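Ribosomal-protein-serine acetyltransferase, putative (PDB 2FCK) probably acetylates the N-terminal serine or alanine of ribosomal proteins, as a putative acetyltransferase of the GNAT family. Local coordinates at residues L132-P141 with K172-P181; L28-L38 with G102-Q110. All blocks are in the same frame, centred on the assembly; numbering follows the deposited sequence.

Interaction 1 of 2, residues L132-P141 with K172-P181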
loop_
_atom_site.group_PDB
_atom_site.type_symbol
_atom_site.label_atom_id
_atom_site.label_comp_id
_atom_site.label_asym_id
_atom_site.label_seq_id
_atom_site.Cartn_x
_atom_site.Cartn_y
_atom_site.Cartn_z
ATOM N N LEU A 132 -8.474 9.171 6.550
ATOM C CA LEU A 132 -7.786 7.895 6.485
ATOM C C LEU A 132 -7.899 7.278 7.879
ATOM O O LEU A 132 -8.042 8.006 8.879
ATOM C CB LEU A 132 -6.329 8.078 6.032
ATOM C CG LEU A 132 -6.155 8.606 4.615
ATOM C CD1 LEU A 132 -4.684 8.975 4.360
ATOM C CD2 LEU A 132 -6.693 7.658 3.539
ATOM N N THR A 133 -7.890 5.956 7.962
ATOM C CA THR A 133 -8.046 5.289 9.250
ATOM C C THR A 133 -6.799 4.512 9.698
ATOM O O THR A 133 -6.813 3.888 10.732
ATOM C CB THR A 133 -9.345 4.386 9.318
ATOM O OG1 THR A 133 -9.487 3.631 8.104
ATOM C CG2 THR A 133 -10.591 5.272 9.518
ATOM N N ARG A 134 -5.730 4.586 8.913
ATOM C CA ARG A 134 -4.446 4.014 9.280
ATOM C C ARG A 134 -3.337 4.639 8.445
ATOM O O ARG A 134 -3.494 4.835 7.231
ATOM C CB ARG A 134 -4.452 2.494 8.992
ATOM C CG ARG A 134 -3.134 1.781 9.334
ATOM C CD ARG A 134 -3.270 0.208 9.218
ATOM N NE ARG A 134 -1.928 -0.423 9.191
ATOM C CZ ARG A 134 -1.276 -0.904 10.252
ATOM N NH1 ARG A 134 -1.835 -0.908 11.455
ATOM N NH2 ARG A 134 -0.043 -1.366 10.121
ATOM N N LEU A 135 -2.189 4.900 9.081
ATOM C CA LEU A 135 -0.997 5.329 8.333
ATOM C C LEU A 135 0.155 4.386 8.705
ATOM O O LEU A 135 0.245 3.999 9.847
ATOM C CB LEU A 135 -0.601 6.754 8.736
ATOM C CG LEU A 135 -1.695 7.831 8.513
ATOM C CD1 LEU A 135 -1.284 9.185 9.155
ATOM C CD2 LEU A 135 -1.984 8.036 7.055
ATOM N N GLU A 136 0.978 4.034 7.732
ATOM C CA GLU A 136 2.238 3.300 7.984
ATOM C C GLU A 136 3.479 4.192 7.709
ATOM O O GLU A 136 3.544 4.893 6.677
ATOM C CB GLU A 136 2.272 2.049 7.137
ATOM C CG GLU A 136 1.330 0.999 7.783
ATOM C CD GLU A 136 1.308 -0.346 7.050
ATOM O OE1 GLU A 136 1.984 -0.505 6.003
ATOM O OE2 GLU A 136 0.529 -1.212 7.511
ATOM N N ILE A 137 4.447 4.125 8.613
ATOM C CA ILE A 137 5.802 4.653 8.443
ATOM C C ILE A 137 6.769 3.489 8.338
ATOM O O ILE A 137 6.609 2.561 9.129
ATOM C CB ILE A 137 6.144 5.504 9.634
ATOM C CG1 ILE A 137 5.268 6.765 9.610
ATOM C CG2 ILE A 137 7.626 5.909 9.661
ATOM C CD1 ILE A 137 5.190 7.425 10.894
ATOM N N VAL A 138 7.695 3.484 7.354
ATOM C CA VAL A 138 8.709 2.424 7.236
ATOM C C VAL A 138 10.060 3.071 7.507
ATOM O O VAL A 138 10.426 4.005 6.805
ATOM C CB VAL A 138 8.764 1.779 5.813
ATOM C CG1 VAL A 138 9.794 0.626 5.773
ATOM C CG2 VAL A 138 7.362 1.282 5.484
ATOM N N CYS A 139 10.773 2.600 8.518
ATOM C CA CYS A 139 12.089 3.167 8.804
ATOM C C CYS A 139 13.175 2.182 8.463
ATOM O O CYS A 139 13.008 0.978 8.653
ATOM C CB CYS A 139 12.222 3.513 10.296
ATOM S SG CYS A 139 11.145 4.887 10.763
ATOM N N ASP A 140 14.315 2.691 8.000
ATOM C CA ASP A 140 15.491 1.854 7.841
ATOM C C ASP A 140 15.867 1.393 9.247
ATOM O O ASP A 140 15.990 2.241 10.142
ATOM C CB ASP A 140 16.625 2.676 7.211
ATOM C CG ASP A 140 17.809 1.819 6.794
ATOM O OD1 ASP A 140 18.412 1.158 7.646
ATOM O OD2 ASP A 140 18.130 1.779 5.572
ATOM N N PRO A 141 16.080 0.069 9.464
ATOM C CA PRO A 141 16.439 -0.369 10.842
ATOM C C PRO A 141 17.692 0.320 11.405
ATOM O O PRO A 141 17.879 0.371 12.629
ATOM C CB PRO A 141 16.721 -1.874 10.678
ATOM C CG PRO A 141 15.992 -2.276 9.474
ATOM C CD PRO A 141 16.015 -1.090 8.540
ATOM N N LYS A 172 14.967 -3.594 0.775
ATOM C CA LYS A 172 15.623 -3.710 2.077
ATOM C C LYS A 172 14.581 -3.963 3.156
ATOM O O LYS A 172 13.437 -3.541 2.967
ATOM C CB LYS A 172 16.316 -2.379 2.420
ATOM C CG LYS A 172 17.503 -2.072 1.480
ATOM C CD LYS A 172 17.566 -0.583 1.437
ATOM C CE LYS A 172 18.446 -0.158 2.482
ATOM N NZ LYS A 172 19.830 0.509 1.993
ATOM N N ALA A 173 14.966 -4.661 4.226
ATOM C CA ALA A 173 14.094 -4.902 5.396
ATOM C C ALA A 173 13.847 -3.572 6.100
ATOM O O ALA A 173 14.795 -2.784 6.318
ATOM C CB ALA A 173 14.715 -5.870 6.317
ATOM N N GLY A 174 12.574 -3.251 6.348
ATOM C CA GLY A 174 12.210 -1.998 7.066
ATOM C C GLY A 174 11.309 -2.250 8.250
ATOM O O GLY A 174 10.582 -3.240 8.317
ATOM N N ILE A 175 11.415 -1.361 9.245
ATOM C CA ILE A 175 10.545 -1.448 10.396
ATOM C C ILE A 175 9.270 -0.667 10.103
ATOM O O ILE A 175 9.300 0.514 9.735
ATOM C CB ILE A 175 11.187 -0.782 11.639
ATOM C CG1 ILE A 175 12.586 -1.345 11.911
ATOM C CG2 ILE A 175 10.188 -0.901 12.794
ATOM C CD1 ILE A 175 13.440 -0.493 12.931
ATOM N N VAL A 176 8.144 -1.339 10.271
ATOM C CA VAL A 176 6.836 -0.734 10.054
ATOM C C VAL A 176 6.286 -0.197 11.368
ATOM O O VAL A 176 6.204 -0.950 12.349
ATOM C CB VAL A 176 5.871 -1.831 9.503
ATOM C CG1 VAL A 176 4.449 -1.296 9.395
ATOM C CG2 VAL A 176 6.445 -2.369 8.187
ATOM N N PHE A 177 5.948 1.098 11.370
ATOM C CA PHE A 177 5.209 1.700 12.473
ATOM C C PHE A 177 3.817 2.066 11.953
ATOM O O PHE A 177 3.679 2.461 10.772
ATOM C CB PHE A 177 5.903 2.998 12.928
ATOM C CG PHE A 177 7.269 2.790 13.502
ATOM C CD1 PHE A 177 7.469 2.759 14.875
ATOM C CD2 PHE A 177 8.361 2.624 12.638
ATOM C CE1 PHE A 177 8.748 2.576 15.391
ATOM C CE2 PHE A 177 9.649 2.456 13.113
ATOM C CZ PHE A 177 9.839 2.399 14.534
ATOM N N SER A 178 2.817 2.058 12.842
ATOM C CA SER A 178 1.482 2.473 12.464
ATOM C C SER A 178 0.948 3.599 13.339
ATOM O O SER A 178 1.349 3.766 14.490
ATOM C CB SER A 178 0.501 1.286 12.550
ATOM O OG SER A 178 0.266 0.978 13.912
ATOM N N LEU A 179 0.017 4.346 12.756
ATOM C CA LEU A 179 -0.791 5.305 13.497
ATOM C C LEU A 179 -2.244 5.044 13.125
ATOM O O LEU A 179 -2.550 4.835 11.935
ATOM C CB LEU A 179 -0.433 6.737 13.041
ATOM C CG LEU A 179 0.990 7.184 13.326
ATOM C CD1 LEU A 179 1.604 7.870 12.123
ATOM C CD2 LEU A 179 0.963 8.080 14.493
ATOM N N ILE A 180 -3.122 5.069 14.131
ATOM C CA ILE A 180 -4.554 5.050 13.895
ATOM C C ILE A 180 -5.219 6.218 14.614
ATOM O O ILE A 180 -4.651 6.758 15.569
ATOM C CB ILE A 180 -5.246 3.722 14.289
ATOM C CG1 ILE A 180 -5.270 3.532 15.809
ATOM C CG2 ILE A 180 -4.590 2.545 13.536
ATOM C CD1 ILE A 180 -5.946 2.212 16.278
ATOM N N PRO A 181 -6.384 6.652 14.118
ATOM C CA PRO A 181 -6.955 7.843 14.786
ATOM C C PRO A 181 -7.349 7.615 16.252
ATOM O O PRO A 181 -7.386 8.550 17.086
ATOM C CB PRO A 181 -8.179 8.178 13.933
ATOM C CG PRO A 181 -7.957 7.526 12.630
ATOM C CD PRO A 181 -7.186 6.251 12.951
ATOM O OXT PRO A 181 -7.630 6.480 16.651
#
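The flat guanidinium of Arg134 carries the CB of Ser178 over one face, with Arg134 NH1 3.4 Å from that carbon, while Glu136 OE2 lies in its plane at the edge. The grip on Glu136 is side-on: Arg134 NH2 reaches OE2 at 2.7 Å and Arg134 NE at 3.1 Å, so two nitrogens hold a single oxygen. Glu158 adds a second carboxylate to Arg134 and takes the hydroxyl of Ser178, and Glu136 OE1 pairs with Arg164 of its own chain. Pro162 O of the second subunit accepts from Arg134 NH1, which places this charged cluster at the subunit interface.

The opposite sheet face is apolar. Here the Phe177 ring has Ile137 O at its edge, 3.9 Å from CD2. Cys139 SG approaches the ring obliquely, 56° off its normal and 3.7 Å from CE2. With CG opposite the carbonyl carbon of Phe177 (chi1 -64°), the ring leans along the strand to Cys139; Leu151 of helix 144-152 also packs on it. To one side of the ring Ile137 CD1 touches Leu179 CD1 at 3.8 Å; toward the other end, beyond Cys139, Ile175 CD1 meets Pro141 CA at 3.7 Å.

Six backbone hydrogen bonds join the strands in the pairs Leu135-Leu179, Ile137-Phe177 and Cys139-Ile175. The bond from Phe177 N to Ile137 O is 2.8 Å long and nearly straight, at 175°. Strand 170-179 is thereby placed between 134-139 and 156-164, the antiparallel C-terminal part of the sheet in the GNAT fold.

Interaction 2 of 2, residues L28-L38 with G102-Q110. With NO3 (nitrate ion), chain L; NO3 (nitrate ion), chain C.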
loop_
_atom_site.group_PDB
_atom_site.type_symbol
_atom_site.label_atom_id
_atom_site.label_comp_id
_atom_site.label_asym_id
_atom_site.label_seq_id
_atom_site.Cartn_x
_atom_site.Cartn_y
_atom_site.Cartn_z
ATOM N N LEU A 28 17.595 23.257 -1.305
ATOM C CA LEU A 28 17.549 21.809 -1.083
ATOM C C LEU A 28 18.976 21.238 -0.991
ATOM O O LEU A 28 19.257 20.362 -0.171
ATOM C CB LEU A 28 16.758 21.134 -2.205
ATOM C CG LEU A 28 16.690 19.596 -2.117
ATOM C CD1 LEU A 28 16.089 19.146 -0.793
ATOM C CD2 LEU A 28 15.902 19.007 -3.300
ATOM N N VAL A 29 19.858 21.722 -1.858
ATOM C CA VAL A 29 21.276 21.348 -1.808
ATOM C C VAL A 29 21.899 21.707 -0.448
ATOM O O VAL A 29 22.508 20.828 0.180
ATOM C CB VAL A 29 22.072 21.982 -2.975
ATOM C CG1 VAL A 29 23.568 22.008 -2.676
ATOM C CG2 VAL A 29 21.794 21.210 -4.237
ATOM N N GLN A 30 21.702 22.942 0.019
ATOM C CA GLN A 30 22.147 23.369 1.358
ATOM C C GLN A 30 21.649 22.416 2.439
ATOM O O GLN A 30 22.415 22.042 3.326
ATOM C CB GLN A 30 21.736 24.806 1.724
ATOM C CG GLN A 30 21.943 25.179 3.248
ATOM C CD GLN A 30 21.658 26.640 3.628
ATOM O OE1 GLN A 30 21.995 27.544 2.882
ATOM N NE2 GLN A 30 21.064 26.866 4.816
ATOM N N CYS A 31 20.380 22.024 2.361
ATOM C CA CYS A 31 19.788 21.210 3.410
ATOM C C CYS A 31 20.510 19.859 3.551
ATOM O O CYS A 31 20.720 19.375 4.668
ATOM C CB CYS A 31 18.289 21.025 3.176
ATOM S SG CYS A 31 17.426 20.167 4.495
ATOM N N ILE A 32 20.905 19.271 2.421
ATOM C CA ILE A 32 21.615 18.005 2.432
ATOM C C ILE A 32 23.077 18.233 2.780
ATOM O O ILE A 32 23.659 17.470 3.567
ATOM C CB ILE A 32 21.479 17.318 1.062
ATOM C CG1 ILE A 32 20.005 16.968 0.826
ATOM C CG2 ILE A 32 22.419 16.083 0.964
ATOM C CD1 ILE A 32 19.454 15.961 1.820
ATOM N N ARG A 33 23.671 19.278 2.193
ATOM C CA ARG A 33 25.094 19.502 2.363
ATOM C C ARG A 33 25.409 19.765 3.824
ATOM O O ARG A 33 26.541 19.508 4.255
ATOM C CB ARG A 33 25.593 20.662 1.536
ATOM C CG ARG A 33 26.573 20.299 0.450
ATOM C CD ARG A 33 25.893 19.954 -0.795
ATOM N NE ARG A 33 26.851 19.874 -1.899
ATOM C CZ ARG A 33 27.305 18.735 -2.438
ATOM N NH1 ARG A 33 26.932 17.548 -1.969
ATOM N NH2 ARG A 33 28.166 18.795 -3.451
ATOM N N GLN A 34 24.444 20.353 4.544
ATOM C CA GLN A 34 24.717 20.768 5.923
ATOM C C GLN A 34 24.543 19.594 6.891
ATOM O O GLN A 34 25.025 19.686 8.028
ATOM C CB GLN A 34 23.813 21.900 6.378
ATOM C CG GLN A 34 24.260 23.240 5.784
ATOM C CD GLN A 34 25.695 23.584 6.121
ATOM O OE1 GLN A 34 26.068 23.516 7.300
ATOM N NE2 GLN A 34 26.521 24.018 5.123
ATOM N N SER A 35 23.939 18.516 6.430
ATOM C CA SER A 35 23.647 17.395 7.323
ATOM C C SER A 35 24.767 16.345 7.351
ATOM O O SER A 35 25.207 15.872 6.307
ATOM C CB SER A 35 22.347 16.720 6.909
ATOM O OG SER A 35 22.212 15.528 7.691
ATOM N N GLN A 36 25.219 15.981 8.549
ATOM C CA GLN A 36 26.229 14.925 8.699
ATOM C C GLN A 36 25.745 13.579 8.145
ATOM O O GLN A 36 26.552 12.777 7.637
ATOM C CB GLN A 36 26.562 14.768 10.183
ATOM C CG GLN A 36 27.486 13.608 10.520
ATOM C CD GLN A 36 27.920 13.641 11.979
ATOM O OE1 GLN A 36 27.368 14.387 12.783
ATOM N NE2 GLN A 36 28.884 12.822 12.322
ATOM N N THR A 37 24.436 13.348 8.238
ATOM C CA THR A 37 23.867 11.999 8.008
ATOM C C THR A 37 22.799 11.838 6.934
ATOM O O THR A 37 22.575 10.715 6.480
ATOM C CB THR A 37 23.246 11.407 9.294
ATOM O OG1 THR A 37 22.160 12.247 9.722
ATOM C CG2 THR A 37 24.286 11.265 10.375
ATOM N N LEU A 38 22.094 12.908 6.548
ATOM C CA LEU A 38 21.000 12.751 5.586
ATOM C C LEU A 38 21.401 12.054 4.288
ATOM O O LEU A 38 20.613 11.263 3.752
ATOM C CB LEU A 38 20.333 14.107 5.285
ATOM C CG LEU A 38 19.361 14.625 6.360
ATOM C CD1 LEU A 38 18.946 16.057 6.043
ATOM C CD2 LEU A 38 18.121 13.766 6.389
ATOM N N GLY A 102 6.548 9.191 4.776
ATOM C CA GLY A 102 7.987 9.219 4.909
ATOM C C GLY A 102 8.375 10.621 5.321
ATOM O O GLY A 102 7.551 11.539 5.281
ATOM N N TYR A 103 9.615 10.787 5.744
ATOM C CA TYR A 103 10.091 12.093 6.168
ATOM C C TYR A 103 11.608 12.068 6.364
ATOM O O TYR A 103 12.212 10.982 6.512
ATOM C CB TYR A 103 9.444 12.563 7.522
ATOM C CG TYR A 103 9.510 11.435 8.563
ATOM C CD1 TYR A 103 10.613 11.303 9.390
ATOM C CD2 TYR A 103 8.480 10.511 8.653
ATOM C CE1 TYR A 103 10.684 10.214 10.346
ATOM C CE2 TYR A 103 8.528 9.432 9.581
ATOM C CZ TYR A 103 9.624 9.299 10.399
ATOM O OH TYR A 103 9.646 8.252 11.319
ATOM N N TRP A 104 12.198 13.253 6.382
ATOM C CA TRP A 104 13.593 13.364 6.790
ATOM C C TRP A 104 13.767 14.774 7.304
ATOM O O TRP A 104 13.250 15.711 6.746
ATOM C CB TRP A 104 14.568 12.988 5.662
ATOM C CG TRP A 104 14.347 13.617 4.328
ATOM C CD1 TRP A 104 13.711 13.087 3.270
ATOM C CD2 TRP A 104 14.812 14.911 3.927
ATOM N NE1 TRP A 104 13.750 13.974 2.202
ATOM C CE2 TRP A 104 14.424 15.098 2.585
ATOM C CE3 TRP A 104 15.538 15.920 4.574
ATOM C CZ2 TRP A 104 14.731 16.269 1.872
ATOM C CZ3 TRP A 104 15.857 17.074 3.874
ATOM C CH2 TRP A 104 15.440 17.242 2.537
ATOM N N ILE A 105 14.419 14.912 8.455
ATOM C CA ILE A 105 14.531 16.231 9.051
ATOM C C ILE A 105 15.996 16.391 9.463
ATOM O O ILE A 105 16.584 15.447 9.991
ATOM C CB ILE A 105 13.641 16.384 10.345
ATOM C CG1 ILE A 105 12.156 16.073 10.053
ATOM C CG2 ILE A 105 13.816 17.771 10.977
ATOM C CD1 ILE A 105 11.448 17.174 9.268
ATOM N N GLY A 106 16.548 17.568 9.180
ATOM C CA GLY A 106 17.932 17.856 9.510
ATOM C C GLY A 106 18.115 17.807 11.012
ATOM O O GLY A 106 17.268 18.284 11.776
ATOM N N ASP A 107 19.237 17.195 11.392
ATOM C CA ASP A 107 19.718 16.959 12.720
ATOM C C ASP A 107 19.467 18.179 13.678
ATOM O O ASP A 107 18.858 18.036 14.753
ATOM C CB ASP A 107 21.226 16.538 12.573
ATOM C CG ASP A 107 21.518 15.655 11.250
ATOM O OD1 ASP A 107 22.391 14.729 11.273
ATOM O OD2 ASP A 107 20.891 15.846 10.167
ATOM N N ARG A 108 19.845 19.383 13.247
ATOM C CA ARG A 108 19.766 20.592 14.086
ATOM C C ARG A 108 18.319 21.037 14.362
ATOM O O ARG A 108 18.050 21.722 15.368
ATOM C CB ARG A 108 20.561 21.712 13.442
ATOM C CG ARG A 108 19.727 22.738 12.688
ATOM C CD ARG A 108 20.591 23.817 12.073
ATOM N NE ARG A 108 21.381 23.282 10.975
ATOM C CZ ARG A 108 22.700 23.256 10.946
ATOM N NH1 ARG A 108 23.300 22.701 9.890
ATOM N NH2 ARG A 108 23.415 23.764 11.962
ATOM N N TYR A 109 17.403 20.618 13.483
ATOM C CA TYR A 109 15.991 21.044 13.529
ATOM C C TYR A 109 15.106 20.079 14.345
ATOM O O TYR A 109 14.100 20.473 14.960
ATOM C CB TYR A 109 15.450 21.233 12.101
ATOM C CG TYR A 109 16.250 22.268 11.327
ATOM C CD1 TYR A 109 16.315 23.578 11.772
ATOM C CD2 TYR A 109 17.005 21.909 10.201
ATOM C CE1 TYR A 109 17.072 24.537 11.108
ATOM C CE2 TYR A 109 17.780 22.877 9.513
ATOM C CZ TYR A 109 17.811 24.183 9.985
ATOM O OH TYR A 109 18.549 25.166 9.330
ATOM N N GLN A 110 15.506 18.824 14.358
ATOM C CA GLN A 110 14.925 17.837 15.285
ATOM C C GLN A 110 15.075 18.304 16.745
ATOM O O GLN A 110 14.148 18.244 17.552
ATOM C CB GLN A 110 15.616 16.494 15.097
ATOM C CG GLN A 110 15.285 15.857 13.750
ATOM C CD GLN A 110 15.674 14.388 13.688
ATOM O OE1 GLN A 110 15.773 13.715 14.720
ATOM N NE2 GLN A 110 15.898 13.880 12.473
HETATM N N NO3 L . 21.214 19.474 10.254
HETATM O O1 NO3 L . 21.853 18.945 11.373
HETATM O O2 NO3 L . 21.770 19.322 8.996
HETATM O O3 NO3 L . 20.009 20.147 10.393
HETATM N N NO3 C . 14.512 12.063 10.338
HETATM O O1 NO3 C . 15.581 12.573 9.611
HETATM O O2 NO3 C . 14.043 10.798 10.042
HETATM O O3 NO3 C . 13.889 12.791 11.339
HETATM O O HOH W 1 19.928 24.701 7.002
HETATM O O HOH W 2 25.826 22.246 9.731
#
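Apolar packing on the Trp104 indole and a two-pronged hydroxyl-carboxylate contact at Asp107 join helix 25-33 and the loop after it to the end of strand 98-105 and the short helix 107-110 that follows. The outer corner of the six-membered ring points to the helix: Leu28 CD1 lies at its edge, 3.9 Å from CH2, and Ile32 CD1 sits over one face, 4.3 Å from the same CH2. In one of its two conformers, Cys31 SG comes in the ring plane to 3.5 Å from CZ3 of Trp104. Both Leu38 methyls come obliquely from the same side of the indole, CD2 3.7 Å from Trp104 CB and CD1 near CE3. Trp104 holds CG between its own N and carbonyl carbon (chi1 49°), which swings the indole off the strand.

In the GNAT fold this strand end and the residues after it lead into the helix that in relatives meets the cofactor's pyrophosphate at its N-terminus, probably helix 114-129 here. Ile105 N binds one nitrate, and Arg108 N donates to O3 of another at 3.0 Å; both ions are probably from the crystallisation liquor.

Beside Gly106, the N-cap of helix 107-110, Asp107 takes one hydroxyl on each oxygen, both on the syn side but tilted well out of the carboxylate plane: Ser35 OG donates to OD2 at 2.8 Å and Thr37 OG1 to OD1 at 2.9 Å. Ser35 OG is fixed in turn by accepting from Thr37 N and, more directly, from Leu38 N (2.9 Å, 164°), an ST turn and ST motif. Next to Arg108, a water links its NH1 to both oxygens of Gln34.

The centres of interactions 1 and 2 lie 21 Å apart, yet both include a strand of the same sheet: 98-105 and 134-139 run parallel as neighbours. They start close and then part, with Gly102 CA 6.2 Å from Ile137 CA but Ile105 CA 14.5 Å from Asp140 CA. This splay is the hallmark of GNAT enzymes, in whose relatives acetyl-CoA enters the gap; the nitrate on Ile105 N marks a backbone N-H turned to an acceptor there, as in relatives where such a group can meet the cofactor. Tyr103 reaches across from interaction 2, its OH 3.5 Å from Ile137 CG2 and 3.7 Å from Cys139 SG of interaction 1, while hydrogen-bonding Ser146 O.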